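Local coordinates for protein aldehyde reductase YahK (Escherichia coli, PDB 1UUF) that reduces a wide range of aldehydes to their alcohols as a zinc-dependent enzyme, with a strong preference for NADPH over NADH, at residues 25-35 / 74-82; 59-68 / 346-354. All coordinates share one frame; numbering follows the deposited sequence.

Both contacts lie on the same side of the chain's centre, their own centres about 12 Å apart, and both reach the catalytic zinc ion. Contact 1 brings His82 to the metal and contact 2 brings Cys60; Cys178 is the third protein ligand, and a water completes the site. Helix 61-68 of contact 2 rests against the loop 74-82 of contact 1. Asp63 OD1 accepts a probable hydrogen bond from Gly81 N at 3.1 Å, one residue before His82. Thr74 OG1 lies 2.5 Å from Gln66 O, a probable hydrogen bond. Leu35 of contact 1 packs on the ring of Tyr348 in contact 2, with Leu35 CD1 3.5 Å from Tyr348 CE2.

Contact 1. Residues 25-35 / 74-82; sequences AVGAYSAKQPL and TVYPCVPGH. With ZN (zinc ion), chain C.
Two backbone hydrogen bonds join Ala28 and Cys78. Ala28 N donates to Cys78 O at 2.9 Å, and Cys78 N returns a nearly straight bond to Ala28 O, 168° at the hydrogen. This is a single antiparallel bridge of the hydrogen-bonded type. Ala28 O also receives a CA-H...O contact from Pro77, which follows a cis peptide bond.

The ring of Tyr76 lies along the backbone of 29-31. Ser30 CA sits over one face, 3.8 Å from the ring centroid, a CH-pi contact. Thr74 CG2 lies over the opposite face, and Ala28 O meets the ring edge in its plane. Chi1 of -54° sets CG opposite the carbonyl carbon and brings the face of the ring against Ser30 CA. At its end, Tyr76 OH is 3.3 Å from Ala31 CB.

Apolar contacts are looser. Ala25 CB meets Val79 CG1 at 4.3 Å, and Leu35 CD2 meets Pro80 CD at the same distance. Val26 O is buried here without a polar partner.

Past Pro80 the loop reaches His82, whose NE2 binds the zinc ion at 2.2 Å. The contact thus joins the N-terminal strand to the loop carrying the histidine ligand of the catalytic zinc site, in the GroES-like domain of a zinc-containing alcohol dehydrogenase.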
loop_
_atom_site.group_PDB
_atom_site.type_symbol
_atom_site.label_atom_id
_atom_site.label_comp_id
_atom_site.label_asym_id
_atom_site.label_seq_id
_atom_site.Cartn_x
_atom_site.Cartn_y
_atom_site.Cartn_z
ATOM N N ALA A 25 -0.181 34.848 -23.680
ATOM C CA ALA A 25 0.221 33.768 -22.799
ATOM C C ALA A 25 1.736 33.701 -22.736
ATOM O O ALA A 25 2.438 34.472 -23.398
ATOM C CB ALA A 25 -0.340 32.441 -23.310
ATOM N N VAL A 26 2.233 32.778 -21.926
ATOM C CA VAL A 26 3.661 32.563 -21.780
ATOM C C VAL A 26 3.889 31.062 -21.892
ATOM O O VAL A 26 3.250 30.277 -21.195
ATOM C CB VAL A 26 4.172 33.071 -20.411
ATOM C CG1 VAL A 26 5.584 32.565 -20.156
ATOM C CG2 VAL A 26 4.150 34.591 -20.388
ATOM N N GLY A 27 4.787 30.668 -22.788
ATOM C CA GLY A 27 5.072 29.257 -22.971
ATOM C C GLY A 27 6.448 29.032 -23.563
ATOM O O GLY A 27 7.205 29.984 -23.764
ATOM N N ALA A 28 6.770 27.776 -23.850
ATOM C CA ALA A 28 8.068 27.429 -24.416
ATOM C C ALA A 28 7.930 26.758 -25.778
ATOM O O ALA A 28 6.927 26.104 -26.057
ATOM C CB ALA A 28 8.812 26.510 -23.464
ATOM N N TYR A 29 8.943 26.925 -26.622
ATOM C CA TYR A 29 8.940 26.316 -27.946
ATOM C C TYR A 29 9.739 25.012 -27.962
ATOM O O TYR A 29 9.535 24.162 -28.830
ATOM C CB TYR A 29 9.498 27.293 -28.983
ATOM C CG TYR A 29 8.580 28.459 -29.280
ATOM C CD1 TYR A 29 8.873 29.742 -28.824
ATOM C CD2 TYR A 29 7.414 28.278 -30.025
ATOM C CE1 TYR A 29 8.029 30.817 -29.103
ATOM C CE2 TYR A 29 6.564 29.343 -30.308
ATOM C CZ TYR A 29 6.876 30.608 -29.847
ATOM O OH TYR A 29 6.037 31.660 -30.133
ATOM N N SER A 30 10.647 24.859 -27.001
ATOM C CA SER A 30 11.458 23.649 -26.883
ATOM C C SER A 30 11.842 23.449 -25.421
ATOM O O SER A 30 11.681 24.351 -24.600
ATOM C CB SER A 30 12.725 23.746 -27.742
ATOM O OG SER A 30 13.793 24.352 -27.031
ATOM N N ALA A 31 12.356 22.267 -25.100
ATOM C CA ALA A 31 12.747 21.946 -23.732
ATOM C C ALA A 31 13.887 22.815 -23.207
ATOM O O ALA A 31 13.998 23.037 -22.000
ATOM C CB ALA A 31 13.129 20.472 -23.635
ATOM N N LYS A 32 14.726 23.311 -24.110
ATOM C CA LYS A 32 15.862 24.139 -23.717
ATOM C C LYS A 32 15.617 25.636 -23.844
ATOM O O LYS A 32 16.509 26.441 -23.577
ATOM C CB LYS A 32 17.094 23.754 -24.538
ATOM C CG LYS A 32 17.625 22.366 -24.235
ATOM C CD LYS A 32 18.852 22.051 -25.075
ATOM C CE LYS A 32 19.466 20.722 -24.669
ATOM N NZ LYS A 32 19.919 20.744 -23.249
ATOM N N GLN A 33 14.410 26.012 -24.251
ATOM C CA GLN A 33 14.071 27.421 -24.406
ATOM C C GLN A 33 13.268 27.936 -23.221
ATOM O O GLN A 33 12.274 27.329 -22.824
ATOM C CB GLN A 33 13.272 27.641 -25.691
ATOM C CG GLN A 33 14.120 27.733 -26.949
ATOM C CD GLN A 33 13.278 27.770 -28.207
ATOM O OE1 GLN A 33 12.710 26.757 -28.616
ATOM N NE2 GLN A 33 13.185 28.941 -28.824
ATOM N N PRO A 34 13.705 29.056 -22.626
ATOM C CA PRO A 34 12.992 29.630 -21.482
ATOM C C PRO A 34 11.600 30.085 -21.906
ATOM O O PRO A 34 11.361 30.353 -23.084
ATOM C CB PRO A 34 13.879 30.805 -21.081
ATOM C CG PRO A 34 15.250 30.335 -21.470
ATOM C CD PRO A 34 14.997 29.734 -22.828
ATOM N N LEU A 35 10.682 30.167 -20.949
ATOM C CA LEU A 35 9.328 30.606 -21.252
ATOM C C LEU A 35 9.375 32.025 -21.797
ATOM O O LEU A 35 10.129 32.867 -21.302
ATOM C CB LEU A 35 8.460 30.567 -19.990
ATOM C CG LEU A 35 8.212 29.196 -19.358
ATOM C CD1 LEU A 35 7.520 29.372 -18.010
ATOM C CD2 LEU A 35 7.365 28.346 -20.289
ATOM N N THR A 74 6.247 16.089 -23.945
ATOM C CA THR A 74 5.782 17.447 -24.173
ATOM C C THR A 74 5.631 17.818 -25.640
ATOM O O THR A 74 6.523 17.576 -26.458
ATOM C CB THR A 74 6.725 18.474 -23.514
ATOM O OG1 THR A 74 6.779 18.233 -22.104
ATOM C CG2 THR A 74 6.229 19.889 -23.761
ATOM N N VAL A 75 4.486 18.408 -25.962
ATOM C CA VAL A 75 4.193 18.856 -27.312
ATOM C C VAL A 75 4.310 20.374 -27.288
ATOM O O VAL A 75 3.773 21.028 -26.393
ATOM C CB VAL A 75 2.761 18.469 -27.738
ATOM C CG1 VAL A 75 2.504 18.917 -29.170
ATOM C CG2 VAL A 75 2.571 16.969 -27.604
ATOM N N TYR A 76 5.018 20.933 -28.262
ATOM C CA TYR A 76 5.201 22.376 -28.315
ATOM C C TYR A 76 4.361 23.047 -29.393
ATOM O O TYR A 76 4.013 22.428 -30.401
ATOM C CB TYR A 76 6.681 22.706 -28.522
ATOM C CG TYR A 76 7.574 22.066 -27.489
ATOM C CD1 TYR A 76 7.973 20.737 -27.617
ATOM C CD2 TYR A 76 7.990 22.773 -26.363
ATOM C CE1 TYR A 76 8.764 20.127 -26.652
ATOM C CE2 TYR A 76 8.780 22.172 -25.390
ATOM C CZ TYR A 76 9.164 20.849 -25.543
ATOM O OH TYR A 76 9.948 20.248 -24.591
ATOM N N PRO A 77 4.016 24.328 -29.188
ATOM C CA PRO A 77 4.399 25.101 -28.000
ATOM C C PRO A 77 3.745 24.572 -26.728
ATOM O O PRO A 77 2.653 24.002 -26.773
ATOM C CB PRO A 77 3.936 26.511 -28.348
ATOM C CG PRO A 77 2.728 26.261 -29.184
ATOM C CD PRO A 77 3.187 25.142 -30.092
ATOM N N CYS A 78 4.424 24.747 -25.600
ATOM C CA CYS A 78 3.893 24.295 -24.325
ATOM C C CYS A 78 3.551 25.477 -23.430
ATOM O O CYS A 78 4.417 26.285 -23.102
ATOM C CB CYS A 78 4.901 23.403 -23.606
ATOM S SG CYS A 78 4.343 22.868 -21.965
ATOM N N VAL A 79 2.282 25.573 -23.043
ATOM C CA VAL A 79 1.824 26.643 -22.165
ATOM C C VAL A 79 1.320 25.953 -20.905
ATOM O O VAL A 79 0.203 25.430 -20.877
ATOM C CB VAL A 79 0.679 27.451 -22.804
ATOM C CG1 VAL A 79 0.128 28.468 -21.800
ATOM C CG2 VAL A 79 1.187 28.173 -24.047
ATOM N N PRO A 80 2.152 25.923 -19.854
ATOM C CA PRO A 80 1.798 25.286 -18.582
ATOM C C PRO A 80 0.772 26.071 -17.774
ATOM O O PRO A 80 0.158 27.020 -18.266
ATOM C CB PRO A 80 3.138 25.200 -17.847
ATOM C CG PRO A 80 4.177 25.349 -18.942
ATOM C CD PRO A 80 3.556 26.365 -19.835
ATOM N N GLY A 81 0.610 25.659 -16.522
ATOM C CA GLY A 81 -0.321 26.318 -15.628
ATOM C C GLY A 81 -1.628 25.581 -15.440
ATOM O O GLY A 81 -2.400 25.434 -16.383
ATOM N N HIS A 82 -1.880 25.099 -14.229
ATOM C CA HIS A 82 -3.139 24.423 -13.963
ATOM C C HIS A 82 -3.659 24.591 -12.537
ATOM O O HIS A 82 -4.242 23.682 -11.957
ATOM C CB HIS A 82 -3.080 22.940 -14.373
ATOM C CG HIS A 82 -1.995 22.144 -13.717
ATOM N ND1 HIS A 82 -1.514 20.973 -14.266
ATOM C CD2 HIS A 82 -1.331 22.313 -12.549
ATOM C CE1 HIS A 82 -0.600 20.457 -13.464
ATOM N NE2 HIS A 82 -0.470 21.251 -12.418
HETATM ZN ZN ZN C . 0.170 20.549 -10.459
HETATM O O HOH W 1 0.657 18.342 -10.830
#

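Contact 2. Residues 59-68 / 346-354; sequences VCHSDLHQVR and EAYERMLRG. With ZN (zinc ion), chain C.
The helix that follows the first cysteine ligand of the catalytic zinc packs here against helix 344-352, near the C-terminal end of the chain. The axes of segments 61-68 and 346-352 approach to 10.5 Å, with an angle of 112° between their N-to-C directions. Tyr348 is a knob in a hole made by Asp63, Leu64, Val67 and Arg68. Leu64 CB lies over one face of its ring, a CH-pi contact, and Val59 CG1 approaches Tyr348 CE1 obliquely at 3.5 Å. Tyr348 OH reaches Asp63 CB and hydrogen-bonds to the hydroxyl of Tyr149. A serine in place of Tyr348 would probably open a gap among Val59, Leu64 and Val67 and leave the Tyr149 hydroxyl without its Tyr348 partner.

Cys60 is the N-cap of helix 61-68. Its SG accepts from Ser62 N, a capping bond. Cys60 N donates to Asp63 OD2 at 3.0 Å, as in a capping box. The same SG binds the zinc ion at 2.4 Å, and Ser62 OG hydrogen-bonds to the zinc-bound water.

Met351 bends at chi3 (64°), which lays CE over a face of the His61 ring, 3.7 Å from its centroid. Its SD touches Val59 CG1. At the other end of helix 61-68, Arg68 runs extended to a salt bridge, with Arg68 NH2 3.0 Å from Glu349 OE1. The bond meets the carboxylate from above its plane, while Tyr348 CB lies over a face of the guanidinium.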
loop_
_atom_site.group_PDB
_atom_site.type_symbol
_atom_site.label_atom_id
_atom_site.label_comp_id
_atom_site.label_asym_id
_atom_site.label_seq_id
_atom_site.Cartn_x
_atom_site.Cartn_y
_atom_site.Cartn_z
ATOM N N VAL A 59 1.985 28.429 -9.733
ATOM C CA VAL A 59 3.076 27.775 -10.442
ATOM C C VAL A 59 3.369 26.449 -9.745
ATOM O O VAL A 59 3.743 26.415 -8.572
ATOM C CB VAL A 59 4.332 28.667 -10.454
ATOM C CG1 VAL A 59 5.455 27.981 -11.224
ATOM C CG2 VAL A 59 3.995 30.018 -11.093
ATOM N N CYS A 60 3.181 25.359 -10.484
ATOM C CA CYS A 60 3.374 24.007 -9.959
ATOM C C CYS A 60 4.643 23.365 -10.509
ATOM O O CYS A 60 5.087 23.695 -11.608
ATOM C CB CYS A 60 2.165 23.139 -10.327
ATOM S SG CYS A 60 2.266 21.419 -9.772
ATOM N N HIS A 61 5.231 22.454 -9.743
ATOM C CA HIS A 61 6.435 21.779 -10.206
ATOM C C HIS A 61 6.156 21.008 -11.494
ATOM O O HIS A 61 7.065 20.760 -12.285
ATOM C CB HIS A 61 6.982 20.836 -9.133
ATOM C CG HIS A 61 7.893 21.505 -8.151
ATOM N ND1 HIS A 61 7.431 22.301 -7.124
ATOM C CD2 HIS A 61 9.245 21.527 -8.064
ATOM C CE1 HIS A 61 8.459 22.784 -6.447
ATOM N NE2 HIS A 61 9.571 22.330 -6.997
ATOM N N SER A 62 4.900 20.630 -11.712
ATOM C CA SER A 62 4.568 19.909 -12.933
ATOM C C SER A 62 4.738 20.809 -14.150
ATOM O O SER A 62 5.003 20.324 -15.253
ATOM C CB SER A 62 3.137 19.366 -12.877
ATOM O OG SER A 62 3.053 18.281 -11.965
ATOM N N ASP A 63 4.588 22.119 -13.954
ATOM C CA ASP A 63 4.747 23.066 -15.056
ATOM C C ASP A 63 6.214 23.061 -15.467
ATOM O O ASP A 63 6.549 22.974 -16.647
ATOM C CB ASP A 63 4.377 24.494 -14.634
ATOM C CG ASP A 63 2.941 24.626 -14.164
ATOM O OD1 ASP A 63 2.096 23.783 -14.536
ATOM O OD2 ASP A 63 2.657 25.600 -13.434
ATOM N N LEU A 64 7.079 23.165 -14.464
ATOM C CA LEU A 64 8.520 23.182 -14.664
ATOM C C LEU A 64 8.966 21.908 -15.373
ATOM O O LEU A 64 9.654 21.959 -16.393
ATOM C CB LEU A 64 9.212 23.313 -13.304
ATOM C CG LEU A 64 10.728 23.491 -13.225
ATOM C CD1 LEU A 64 11.086 24.001 -11.836
ATOM C CD2 LEU A 64 11.438 22.177 -13.518
ATOM N N HIS A 65 8.560 20.767 -14.826
ATOM C CA HIS A 65 8.903 19.468 -15.397
ATOM C C HIS A 65 8.467 19.368 -16.857
ATOM O O HIS A 65 9.233 18.929 -17.714
ATOM C CB HIS A 65 8.251 18.355 -14.566
ATOM C CG HIS A 65 8.392 16.986 -15.158
ATOM N ND1 HIS A 65 7.637 16.554 -16.226
ATOM C CD2 HIS A 65 9.200 15.950 -14.825
ATOM C CE1 HIS A 65 7.970 15.310 -16.525
ATOM N NE2 HIS A 65 8.916 14.921 -15.690
ATOM N N GLN A 66 7.241 19.795 -17.139
ATOM C CA GLN A 66 6.696 19.740 -18.491
ATOM C C GLN A 66 7.525 20.509 -19.519
ATOM O O GLN A 66 7.777 20.014 -20.615
ATOM C CB GLN A 66 5.263 20.278 -18.493
ATOM C CG GLN A 66 4.423 19.876 -19.700
ATOM C CD GLN A 66 4.048 18.404 -19.691
ATOM O OE1 GLN A 66 4.747 17.563 -20.258
ATOM N NE2 GLN A 66 2.941 18.084 -19.031
ATOM N N VAL A 67 7.951 21.720 -19.172
ATOM C CA VAL A 67 8.726 22.530 -20.108
ATOM C C VAL A 67 10.229 22.264 -20.135
ATOM O O VAL A 67 10.928 22.768 -21.015
ATOM C CB VAL A 67 8.512 24.039 -19.853
ATOM C CG1 VAL A 67 7.095 24.429 -20.221
ATOM C CG2 VAL A 67 8.793 24.368 -18.399
ATOM N N ARG A 68 10.732 21.478 -19.191
ATOM C CA ARG A 68 12.161 21.195 -19.160
ATOM C C ARG A 68 12.534 19.728 -19.354
ATOM O O ARG A 68 13.526 19.420 -20.017
ATOM C CB ARG A 68 12.768 21.710 -17.853
ATOM C CG ARG A 68 12.730 23.224 -17.721
ATOM C CD ARG A 68 13.502 23.702 -16.501
ATOM N NE ARG A 68 13.552 25.160 -16.435
ATOM C CZ ARG A 68 14.198 25.849 -15.501
ATOM N NH1 ARG A 68 14.860 25.216 -14.541
ATOM N NH2 ARG A 68 14.185 27.174 -15.526
ATOM N N GLU A 346 12.530 32.700 -13.552
ATOM C CA GLU A 346 13.258 32.952 -12.313
ATOM C C GLU A 346 12.563 32.224 -11.168
ATOM O O GLU A 346 13.208 31.751 -10.234
ATOM C CB GLU A 346 13.312 34.454 -12.010
ATOM C CG GLU A 346 14.034 35.294 -13.058
ATOM C CD GLU A 346 13.115 35.777 -14.168
ATOM O OE1 GLU A 346 12.502 34.934 -14.856
ATOM O OE2 GLU A 346 13.005 37.009 -14.348
ATOM N N ALA A 347 11.240 32.142 -11.248
ATOM C CA ALA A 347 10.450 31.461 -10.229
ATOM C C ALA A 347 10.822 29.981 -10.190
ATOM O O ALA A 347 10.995 29.406 -9.119
ATOM C CB ALA A 347 8.964 31.626 -10.524
ATOM N N TYR A 348 10.953 29.365 -11.360
ATOM C CA TYR A 348 11.315 27.954 -11.416
ATOM C C TYR A 348 12.628 27.715 -10.684
ATOM O O TYR A 348 12.741 26.788 -9.881
ATOM C CB TYR A 348 11.457 27.472 -12.864
ATOM C CG TYR A 348 10.160 27.336 -13.636
ATOM C CD1 TYR A 348 8.948 27.117 -12.982
ATOM C CD2 TYR A 348 10.157 27.373 -15.031
ATOM C CE1 TYR A 348 7.761 26.939 -13.703
ATOM C CE2 TYR A 348 8.981 27.195 -15.759
ATOM C CZ TYR A 348 7.787 26.979 -15.089
ATOM O OH TYR A 348 6.629 26.801 -15.810
ATOM N N GLU A 349 13.617 28.559 -10.963
ATOM C CA GLU A 349 14.930 28.436 -10.337
ATOM C C GLU A 349 14.812 28.415 -8.818
ATOM O O GLU A 349 15.407 27.569 -8.152
ATOM C CB GLU A 349 15.830 29.594 -10.773
ATOM C CG GLU A 349 15.909 29.791 -12.282
ATOM C CD GLU A 349 16.486 28.589 -13.012
ATOM O OE1 GLU A 349 16.493 28.604 -14.260
ATOM O OE2 GLU A 349 16.936 27.634 -12.343
ATOM N N ARG A 350 14.034 29.345 -8.273
ATOM C CA ARG A 350 13.845 29.422 -6.830
ATOM C C ARG A 350 13.093 28.206 -6.293
ATOM O O ARG A 350 13.391 27.712 -5.207
ATOM C CB ARG A 350 13.100 30.711 -6.470
ATOM C CG ARG A 350 13.918 31.976 -6.708
ATOM C CD ARG A 350 13.137 33.231 -6.355
ATOM N NE ARG A 350 12.618 33.184 -4.989
ATOM C CZ ARG A 350 11.753 34.060 -4.490
ATOM N NH1 ARG A 350 11.310 35.061 -5.242
ATOM N NH2 ARG A 350 11.315 33.924 -3.245
ATOM N N MET A 351 12.117 27.723 -7.057
ATOM C CA MET A 351 11.339 26.561 -6.645
ATOM C C MET A 351 12.234 25.344 -6.446
ATOM O O MET A 351 12.036 24.560 -5.517
ATOM C CB MET A 351 10.276 26.240 -7.696
ATOM C CG MET A 351 9.152 27.254 -7.760
ATOM S SD MET A 351 8.049 26.941 -9.140
ATOM C CE MET A 351 7.378 25.340 -8.673
ATOM N N LEU A 352 13.215 25.194 -7.326
ATOM C CA LEU A 352 14.144 24.073 -7.257
ATOM C C LEU A 352 15.010 24.126 -6.004
ATOM O O LEU A 352 15.557 23.110 -5.571
ATOM C CB LEU A 352 15.029 24.055 -8.505
ATOM C CG LEU A 352 14.303 23.737 -9.817
ATOM C CD1 LEU A 352 15.259 23.869 -10.989
ATOM C CD2 LEU A 352 13.727 22.332 -9.747
ATOM N N ARG A 353 15.132 25.314 -5.422
ATOM C CA ARG A 353 15.930 25.489 -4.217
ATOM C C ARG A 353 15.022 25.582 -3.000
ATOM O O ARG A 353 15.496 25.732 -1.873
ATOM C CB ARG A 353 16.771 26.764 -4.315
ATOM C CG ARG A 353 17.654 26.846 -5.546
ATOM C CD ARG A 353 18.441 28.145 -5.553
ATOM N NE ARG A 353 17.568 29.300 -5.360
ATOM C CZ ARG A 353 17.988 30.560 -5.315
ATOM N NH1 ARG A 353 17.117 31.545 -5.135
ATOM N NH2 ARG A 353 19.278 30.840 -5.453
ATOM N N GLY A 354 13.716 25.491 -3.232
ATOM C CA GLY A 354 12.764 25.586 -2.140
ATOM C C GLY A 354 12.788 26.986 -1.559
ATOM O O GLY A 354 12.493 27.190 -0.381
HETATM ZN ZN ZN C . 0.170 20.549 -10.459
HETATM O O HOH W 1 0.657 18.342 -10.830
#